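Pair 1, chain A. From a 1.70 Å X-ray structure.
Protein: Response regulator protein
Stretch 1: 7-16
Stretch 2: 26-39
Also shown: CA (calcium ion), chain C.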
# COMPACT_ATOMS: atom_id res chain seq x y z
N ASP A 7 25.09 6.83 14.39
CA ASP A 7 24.73 8.25 14.71
C ASP A 7 23.21 8.41 14.57
O ASP A 7 22.50 7.45 14.17
CB ASP A 7 25.51 9.21 13.78
CG ASP A 7 25.71 10.62 14.38
OD1 ASP A 7 25.31 10.87 15.54
OD2 ASP A 7 26.27 11.49 13.67
N LYS A 8 22.67 9.57 14.94
CA LYS A 8 21.22 9.73 14.97
C LYS A 8 20.75 10.98 14.25
O LYS A 8 19.92 11.73 14.78
CB LYS A 8 20.72 9.72 16.41
CG LYS A 8 20.77 8.33 17.06
CD LYS A 8 20.58 8.40 18.59
CE LYS A 8 19.12 8.54 19.00
NZ LYS A 8 18.92 8.41 20.48
N ASN A 9 21.28 11.21 13.06
CA ASN A 9 20.86 12.34 12.24
C ASN A 9 19.59 12.00 11.46
O ASN A 9 19.54 10.99 10.78
CB ASN A 9 22.00 12.73 11.29
CG ASN A 9 23.24 13.21 12.05
OD1 ASN A 9 23.20 14.18 12.80
ND2 ASN A 9 24.35 12.50 11.87
N PHE A 10 18.58 12.87 11.57
CA PHE A 10 17.26 12.65 11.03
C PHE A 10 16.88 13.82 10.11
O PHE A 10 16.99 14.99 10.53
CB PHE A 10 16.29 12.58 12.24
CG PHE A 10 15.03 11.81 11.98
CD1 PHE A 10 14.73 10.67 12.72
CD2 PHE A 10 14.11 12.26 11.02
CE1 PHE A 10 13.54 9.95 12.48
CE2 PHE A 10 12.93 11.56 10.79
CZ PHE A 10 12.64 10.40 11.51
N LEU A 11 16.43 13.53 8.90
CA LEU A 11 15.91 14.58 7.96
C LEU A 11 14.39 14.45 7.84
O LEU A 11 13.90 13.42 7.42
CB LEU A 11 16.53 14.39 6.59
CG LEU A 11 16.07 15.39 5.46
CD1 LEU A 11 16.28 16.85 5.81
CD2 LEU A 11 16.73 15.06 4.09
N VAL A 12 13.70 15.50 8.22
CA VAL A 12 12.24 15.57 8.11
C VAL A 12 11.89 16.41 6.87
O VAL A 12 12.17 17.59 6.86
CB VAL A 12 11.62 16.17 9.40
CG1 VAL A 12 10.14 16.49 9.15
CG2 VAL A 12 11.81 15.19 10.62
N ILE A 13 11.25 15.79 5.88
CA ILE A 13 10.86 16.52 4.65
C ILE A 13 9.33 16.64 4.64
O ILE A 13 8.62 15.66 4.40
CB ILE A 13 11.31 15.76 3.40
CG1 ILE A 13 12.85 15.58 3.42
CG2 ILE A 13 10.84 16.53 2.12
CD1 ILE A 13 13.31 14.46 2.46
N ASP A 14 8.83 17.85 4.90
CA ASP A 14 7.38 18.10 4.92
C ASP A 14 7.18 19.60 4.74
O ASP A 14 7.90 20.40 5.34
CB ASP A 14 6.78 17.60 6.27
CG ASP A 14 5.31 17.42 6.20
OD1 ASP A 14 4.60 18.42 5.90
OD2 ASP A 14 4.81 16.28 6.39
N ASP A 15 6.25 19.99 3.87
CA ASP A 15 6.02 21.43 3.65
C ASP A 15 5.29 22.12 4.79
O ASP A 15 5.24 23.37 4.84
CB ASP A 15 5.21 21.63 2.35
CG ASP A 15 3.83 21.07 2.47
OD1 ASP A 15 3.68 19.83 2.58
OD2 ASP A 15 2.87 21.86 2.43
N ASN A 16 4.65 21.32 5.66
CA ASN A 16 3.93 21.88 6.81
C ASN A 16 4.95 22.07 7.92
O ASN A 16 5.35 21.12 8.59
CB ASN A 16 2.80 20.89 7.20
CG ASN A 16 2.01 21.32 8.44
OD1 ASN A 16 2.45 22.14 9.25
ND2 ASN A 16 0.84 20.70 8.61
N GLY A 26 9.99 16.37 19.09
CA GLY A 26 9.82 15.03 19.71
C GLY A 26 11.02 14.11 19.47
O GLY A 26 11.47 13.39 20.37
N LEU A 27 11.56 14.16 18.26
CA LEU A 27 12.77 13.39 17.95
C LEU A 27 13.99 13.89 18.74
O LEU A 27 14.79 13.08 19.25
CB LEU A 27 13.05 13.45 16.45
CG LEU A 27 12.07 12.64 15.60
CD1 LEU A 27 12.17 13.07 14.12
CD2 LEU A 27 12.24 11.12 15.73
N GLU A 28 14.14 15.21 18.85
CA GLU A 28 15.26 15.80 19.60
C GLU A 28 15.21 15.36 21.06
O GLU A 28 16.24 15.04 21.64
CB GLU A 28 15.29 17.32 19.49
CG GLU A 28 15.66 17.81 18.13
CD GLU A 28 15.17 19.23 17.84
OE1 GLU A 28 14.45 19.85 18.67
OE2 GLU A 28 15.50 19.73 16.75
N ARG A 29 14.01 15.30 21.65
CA ARG A 29 13.89 14.85 23.05
C ARG A 29 14.34 13.40 23.21
O ARG A 29 14.67 12.97 24.32
CB ARG A 29 12.46 14.99 23.59
CG ARG A 29 11.99 16.44 23.78
CD ARG A 29 10.68 16.53 24.59
NE ARG A 29 9.50 16.08 23.84
CZ ARG A 29 8.79 16.82 22.99
NH1 ARG A 29 9.13 18.08 22.73
NH2 ARG A 29 7.74 16.30 22.38
N ARG A 30 14.36 12.66 22.10
CA ARG A 30 14.83 11.27 22.10
C ARG A 30 16.28 11.16 21.64
O ARG A 30 16.81 10.07 21.40
CB ARG A 30 13.91 10.41 21.23
CG ARG A 30 12.60 10.12 21.92
CD ARG A 30 11.47 9.81 20.95
NE ARG A 30 10.22 9.57 21.67
CZ ARG A 30 9.35 10.50 22.07
NH1 ARG A 30 9.55 11.80 21.81
NH2 ARG A 30 8.26 10.13 22.73
N GLY A 31 16.93 12.31 21.50
CA GLY A 31 18.36 12.31 21.18
C GLY A 31 18.74 12.35 19.72
O GLY A 31 19.92 12.16 19.39
N TYR A 32 17.78 12.60 18.83
CA TYR A 32 18.11 12.72 17.42
C TYR A 32 18.48 14.16 17.10
O TYR A 32 18.02 15.08 17.77
CB TYR A 32 16.94 12.26 16.50
CG TYR A 32 16.69 10.78 16.64
CD1 TYR A 32 17.25 9.88 15.75
CD2 TYR A 32 15.94 10.28 17.71
CE1 TYR A 32 17.05 8.49 15.92
CE2 TYR A 32 15.75 8.91 17.89
CZ TYR A 32 16.30 8.02 16.97
OH TYR A 32 16.13 6.66 17.15
N ALA A 33 19.37 14.33 16.13
CA ALA A 33 19.73 15.66 15.66
C ALA A 33 18.93 15.80 14.37
O ALA A 33 19.16 15.04 13.44
CB ALA A 33 21.21 15.70 15.35
N VAL A 34 18.02 16.78 14.31
CA VAL A 34 17.03 16.86 13.20
C VAL A 34 17.23 18.09 12.32
O VAL A 34 17.44 19.22 12.83
CB VAL A 34 15.58 16.90 13.78
CG1 VAL A 34 14.51 16.85 12.69
CG2 VAL A 34 15.35 15.74 14.79
N ARG A 35 17.19 17.86 11.01
CA ARG A 35 17.09 18.95 10.02
C ARG A 35 15.75 18.83 9.33
O ARG A 35 15.21 17.72 9.20
CB ARG A 35 18.22 18.85 8.98
CG ARG A 35 19.62 18.96 9.59
CD ARG A 35 19.81 20.34 10.23
NE ARG A 35 20.00 21.33 9.17
CZ ARG A 35 21.18 21.86 8.83
NH1 ARG A 35 22.27 21.53 9.51
NH2 ARG A 35 21.27 22.74 7.85
N GLN A 36 15.20 19.98 8.90
CA GLN A 36 13.90 20.01 8.23
C GLN A 36 14.09 20.58 6.80
O GLN A 36 14.87 21.53 6.59
CB GLN A 36 12.92 20.93 8.97
CG GLN A 36 12.56 20.52 10.40
CD GLN A 36 11.63 21.58 11.01
OE1 GLN A 36 10.72 22.08 10.34
NE2 GLN A 36 11.94 21.98 12.23
N ALA A 37 13.35 20.04 5.85
CA ALA A 37 13.26 20.58 4.50
C ALA A 37 11.78 20.72 4.18
O ALA A 37 11.01 19.79 4.45
CB ALA A 37 13.91 19.61 3.50
N HIS A 38 11.40 21.85 3.58
CA HIS A 38 9.96 22.15 3.38
C HIS A 38 9.56 22.09 1.93
O HIS A 38 8.39 22.31 1.60
CB HIS A 38 9.58 23.51 4.02
CG HIS A 38 10.00 23.60 5.45
ND1 HIS A 38 10.68 24.70 5.96
CD2 HIS A 38 9.88 22.72 6.47
CE1 HIS A 38 10.95 24.48 7.23
NE2 HIS A 38 10.50 23.29 7.56
N ASN A 39 10.52 21.80 1.06
CA ASN A 39 10.25 21.67 -0.37
C ASN A 39 11.34 20.83 -1.00
O ASN A 39 12.29 20.46 -0.31
CB ASN A 39 10.12 23.03 -1.05
CG ASN A 39 11.38 23.86 -0.95
OD1 ASN A 39 12.49 23.36 -1.13
ND2 ASN A 39 11.23 25.13 -0.63
CA CA C . 1.92 18.28 2.66
O HOH W 1 2.09 17.99 5.03

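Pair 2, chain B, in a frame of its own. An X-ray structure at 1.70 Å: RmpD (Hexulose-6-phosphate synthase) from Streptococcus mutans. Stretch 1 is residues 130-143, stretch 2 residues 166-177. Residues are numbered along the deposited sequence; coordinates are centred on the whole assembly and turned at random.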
# COMPACT_ATOMS: atom_id res chain seq x y z
N TRP B 130 3.26 1.34 -18.29
CA TRP B 130 2.95 2.51 -17.48
C TRP B 130 3.04 3.77 -18.34
O TRP B 130 2.13 4.59 -18.33
CB TRP B 130 3.87 2.63 -16.23
CG TRP B 130 3.97 1.37 -15.41
CD1 TRP B 130 2.99 0.44 -15.21
CD2 TRP B 130 5.11 0.91 -14.69
NE1 TRP B 130 3.46 -0.58 -14.43
CE2 TRP B 130 4.77 -0.33 -14.11
CE3 TRP B 130 6.42 1.40 -14.52
CZ2 TRP B 130 5.67 -1.07 -13.33
CZ3 TRP B 130 7.31 0.65 -13.77
CH2 TRP B 130 6.93 -0.57 -13.18
N LEU B 131 4.11 3.90 -19.13
CA LEU B 131 4.29 5.07 -19.99
C LEU B 131 3.12 5.21 -20.96
O LEU B 131 2.57 6.30 -21.16
CB LEU B 131 5.60 4.97 -20.78
CG LEU B 131 6.90 5.11 -19.97
CD1 LEU B 131 8.09 4.70 -20.81
CD2 LEU B 131 7.14 6.51 -19.42
N ASP B 132 2.73 4.08 -21.55
CA ASP B 132 1.64 4.06 -22.55
C ASP B 132 0.33 4.48 -21.92
O ASP B 132 -0.54 5.02 -22.61
CB ASP B 132 1.48 2.68 -23.16
CG ASP B 132 2.63 2.28 -24.05
OD1 ASP B 132 3.46 3.15 -24.42
OD2 ASP B 132 2.74 1.08 -24.39
N ALA B 133 0.21 4.20 -20.61
CA ALA B 133 -0.98 4.58 -19.82
C ALA B 133 -0.92 6.02 -19.31
O ALA B 133 -1.82 6.45 -18.58
CB ALA B 133 -1.18 3.59 -18.65
N GLY B 134 0.13 6.76 -19.71
CA GLY B 134 0.32 8.18 -19.39
C GLY B 134 0.99 8.45 -18.05
O GLY B 134 0.94 9.55 -17.55
N ILE B 135 1.63 7.44 -17.50
CA ILE B 135 2.33 7.55 -16.23
C ILE B 135 3.85 7.49 -16.46
O ILE B 135 4.42 6.49 -16.93
CB ILE B 135 1.82 6.46 -15.26
CG1 ILE B 135 0.33 6.74 -14.95
CG2 ILE B 135 2.68 6.40 -13.97
CD1 ILE B 135 -0.43 5.62 -14.36
N SER B 136 4.52 8.57 -16.07
CA SER B 136 5.92 8.74 -16.45
C SER B 136 6.82 9.16 -15.32
O SER B 136 7.85 9.77 -15.55
CB SER B 136 6.04 9.71 -17.63
OG SER B 136 5.60 11.01 -17.29
N GLN B 137 6.42 8.83 -14.08
CA GLN B 137 7.29 8.94 -12.91
C GLN B 137 7.41 7.58 -12.25
O GLN B 137 6.42 6.84 -12.12
CB GLN B 137 6.74 9.93 -11.89
CG GLN B 137 6.84 11.38 -12.29
CD GLN B 137 6.72 12.29 -11.08
OE1 GLN B 137 7.53 12.20 -10.16
NE2 GLN B 137 5.72 13.18 -11.07
N ALA B 138 8.62 7.28 -11.80
CA ALA B 138 8.92 6.04 -11.09
C ALA B 138 9.85 6.31 -9.94
O ALA B 138 10.74 7.16 -10.04
CB ALA B 138 9.54 5.02 -12.02
N ILE B 139 9.65 5.58 -8.84
CA ILE B 139 10.47 5.75 -7.64
C ILE B 139 11.35 4.52 -7.47
O ILE B 139 10.84 3.41 -7.26
CB ILE B 139 9.59 5.87 -6.35
CG1 ILE B 139 8.38 6.81 -6.52
CG2 ILE B 139 10.45 6.22 -5.17
CD1 ILE B 139 8.70 8.17 -6.97
N TYR B 140 12.65 4.73 -7.56
CA TYR B 140 13.64 3.65 -7.47
C TYR B 140 14.36 3.71 -6.11
O TYR B 140 14.89 4.76 -5.74
CB TYR B 140 14.66 3.75 -8.64
CG TYR B 140 15.51 2.52 -8.78
CD1 TYR B 140 15.20 1.54 -9.74
CD2 TYR B 140 16.60 2.30 -7.93
CE1 TYR B 140 15.95 0.38 -9.84
CE2 TYR B 140 17.35 1.12 -8.03
CZ TYR B 140 17.02 0.17 -9.00
OH TYR B 140 17.76 -0.97 -9.13
N HIS B 141 14.37 2.58 -5.40
CA HIS B 141 15.01 2.43 -4.09
C HIS B 141 16.35 1.76 -4.20
O HIS B 141 16.50 0.76 -4.91
CB HIS B 141 14.13 1.54 -3.19
CG HIS B 141 12.83 2.17 -2.81
ND1 HIS B 141 11.77 2.31 -3.68
CD2 HIS B 141 12.43 2.71 -1.64
CE1 HIS B 141 10.77 2.91 -3.05
NE2 HIS B 141 11.15 3.17 -1.81
N GLN B 142 17.35 2.27 -3.47
CA GLN B 142 18.61 1.54 -3.38
C GLN B 142 18.34 0.09 -2.96
O GLN B 142 17.48 -0.21 -2.12
CB GLN B 142 19.58 2.19 -2.40
CG GLN B 142 20.99 1.68 -2.67
CD GLN B 142 22.04 2.11 -1.65
OE1 GLN B 142 21.75 2.82 -0.68
NE2 GLN B 142 23.28 1.66 -1.88
N SER B 143 19.06 -0.84 -3.58
CA SER B 143 18.98 -2.23 -3.18
C SER B 143 19.14 -2.32 -1.67
O SER B 143 20.08 -1.73 -1.11
CB SER B 143 20.04 -3.05 -3.92
OG SER B 143 19.62 -3.19 -5.28
N GLU B 166 16.14 6.77 -19.73
CA GLU B 166 16.24 6.72 -21.19
C GLU B 166 14.91 6.33 -21.83
O GLU B 166 14.58 6.81 -22.90
CB GLU B 166 17.38 5.82 -21.63
CG GLU B 166 18.75 6.52 -21.57
CD GLU B 166 18.72 8.04 -21.89
OE1 GLU B 166 18.96 8.87 -20.97
OE2 GLU B 166 18.48 8.40 -23.06
N MET B 167 14.13 5.50 -21.14
CA MET B 167 12.78 5.13 -21.60
C MET B 167 11.81 6.30 -21.58
O MET B 167 10.76 6.24 -22.21
CB MET B 167 12.22 4.00 -20.73
CG MET B 167 12.87 2.67 -20.98
SD MET B 167 12.15 1.36 -19.97
CE MET B 167 10.65 1.07 -20.81
N GLY B 168 12.12 7.36 -20.84
CA GLY B 168 11.23 8.51 -20.74
C GLY B 168 10.65 8.78 -19.34
O GLY B 168 9.83 9.67 -19.19
N PHE B 169 11.11 8.04 -18.33
CA PHE B 169 10.71 8.33 -16.94
C PHE B 169 11.42 9.50 -16.31
O PHE B 169 12.65 9.70 -16.50
CB PHE B 169 10.88 7.10 -16.03
CG PHE B 169 9.86 6.02 -16.27
CD1 PHE B 169 8.63 6.04 -15.61
CD2 PHE B 169 10.11 4.99 -17.17
CE1 PHE B 169 7.67 5.05 -15.83
CE2 PHE B 169 9.18 3.99 -17.39
CZ PHE B 169 7.96 4.00 -16.71
N ARG B 170 10.66 10.27 -15.53
CA ARG B 170 11.24 11.12 -14.49
C ARG B 170 11.42 10.23 -13.27
O ARG B 170 10.43 9.81 -12.67
CB ARG B 170 10.37 12.34 -14.21
CG ARG B 170 10.59 13.50 -15.22
CD ARG B 170 9.43 14.51 -15.22
NE ARG B 170 8.20 13.84 -15.63
CZ ARG B 170 6.99 14.03 -15.10
NH1 ARG B 170 6.77 14.96 -14.19
NH2 ARG B 170 6.00 13.28 -15.54
N VAL B 171 12.66 9.93 -12.94
CA VAL B 171 13.00 8.97 -11.91
C VAL B 171 13.38 9.67 -10.60
O VAL B 171 14.23 10.55 -10.55
CB VAL B 171 14.12 8.01 -12.37
CG1 VAL B 171 14.57 7.07 -11.26
CG2 VAL B 171 13.66 7.23 -13.59
N SER B 172 12.70 9.29 -9.52
CA SER B 172 13.08 9.69 -8.19
C SER B 172 13.89 8.57 -7.57
O SER B 172 13.58 7.39 -7.78
CB SER B 172 11.85 9.93 -7.33
OG SER B 172 11.10 11.00 -7.79
N VAL B 173 14.94 8.92 -6.81
CA VAL B 173 15.69 7.90 -6.10
C VAL B 173 15.58 8.13 -4.59
O VAL B 173 15.42 9.27 -4.12
CB VAL B 173 17.19 7.84 -6.54
CG1 VAL B 173 17.35 7.45 -7.97
CG2 VAL B 173 17.87 9.17 -6.28
N THR B 174 15.69 7.04 -3.83
CA THR B 174 15.66 7.11 -2.37
C THR B 174 16.53 6.04 -1.79
O THR B 174 16.72 4.98 -2.40
CB THR B 174 14.22 6.98 -1.85
OG1 THR B 174 14.19 7.28 -0.44
CG2 THR B 174 13.66 5.59 -2.02
N GLY B 175 17.11 6.33 -0.61
CA GLY B 175 18.03 5.42 0.07
C GLY B 175 19.48 5.79 -0.20
O GLY B 175 19.84 6.04 -1.33
N GLY B 176 20.30 5.87 0.86
CA GLY B 176 21.73 6.06 0.68
C GLY B 176 22.08 7.47 0.23
O GLY B 176 23.12 7.69 -0.42
N LEU B 177 21.22 8.43 0.53
CA LEU B 177 21.43 9.78 0.06
C LEU B 177 21.92 10.68 1.18
O LEU B 177 21.32 10.75 2.24
CB LEU B 177 20.16 10.37 -0.52
CG LEU B 177 19.49 9.53 -1.61
CD1 LEU B 177 18.28 10.29 -2.07
CD2 LEU B 177 20.43 9.24 -2.75
O HOH W 2 8.61 12.08 -17.94
O HOH W 3 9.60 10.57 -10.02

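Both pairs are built on two adjacent parallel strands, each second strand following a helix and a glycine turn. Fourteen central residues superpose with an RMSD of 0.5 Å over N, CA and C. The strand axes approach to 4.7 Å in each case, with N-to-C directions 22° apart in pair 1 and 26° apart in pair 2. Five bridges set the register, from N9(A) with A33(A) to I13(A) with A37(A), and from Q137(B) with R170(B) to H141(B) with T174(B).

The backbone ladder is the same, bond for bond. A33(A) N donates to K8(A) O at 3.0 Å, as R170(B) N does to S136(B) O at 2.9 Å; at the far end D14(A) N reaches A37(A) O at 3.0 Å, and Q142(B) N reaches T174(B) O at 3.0 Å. Four further bonds lie between these in each pair, and CA-H...O contacts accompany them.

The matched glycines G31(A) and G168(B) have phi values of 91° and 115°. At these backbone angles a CB would jam against the preceding carbonyl O, so the turn into the strand calls for glycine in both.

After it comes an aromatic residue, Y32(A) or F169(B), with chi1 in m, and the two pairs cover its ring differently. In pair 1 K8(A) lies over the Y32(A) face, its CE 3.5 Å from the ring centroid, while NZ continues to R30(A) O, a 2.8 Å hydrogen bond. F10(A) directs its ring edge toward the Y32(A) face, the planes at 89°. In pair 2 the matched residues are small, S136(B) and A138(B). Here L131(B), from the helix of stretch 1, covers the ring, with CD2 3.7 Å from the F169(B) centroid and 9° off the normal, and W130(B) CE3 meets F169(B) CZ at 3.7 Å.

The F10(A) ring is itself covered by the helix of stretch 2: L27(A) CD1 stands 3.5 Å from its centroid, 1° off the normal.

On the face carrying N9(A), L11(A) and I13(A), side chains meet at N9(A) OD1 to A33(A) CB, 3.6 Å, and at I13(A) CG1 to A37(A) CB, 4.2 Å. The matched face of pair 2 is more polar. From this face R170(B) reaches back to the loop, where its NH2 donates to S136(B) OG at 2.9 Å, and water 3 links Q137(B) OE1 (2.6 Å) with S172(B) OG (2.7 Å). At the I13(A)/A37(A) position, T174(B) CG2 sits over the H141(B) ring, 3.5 Å from its centroid.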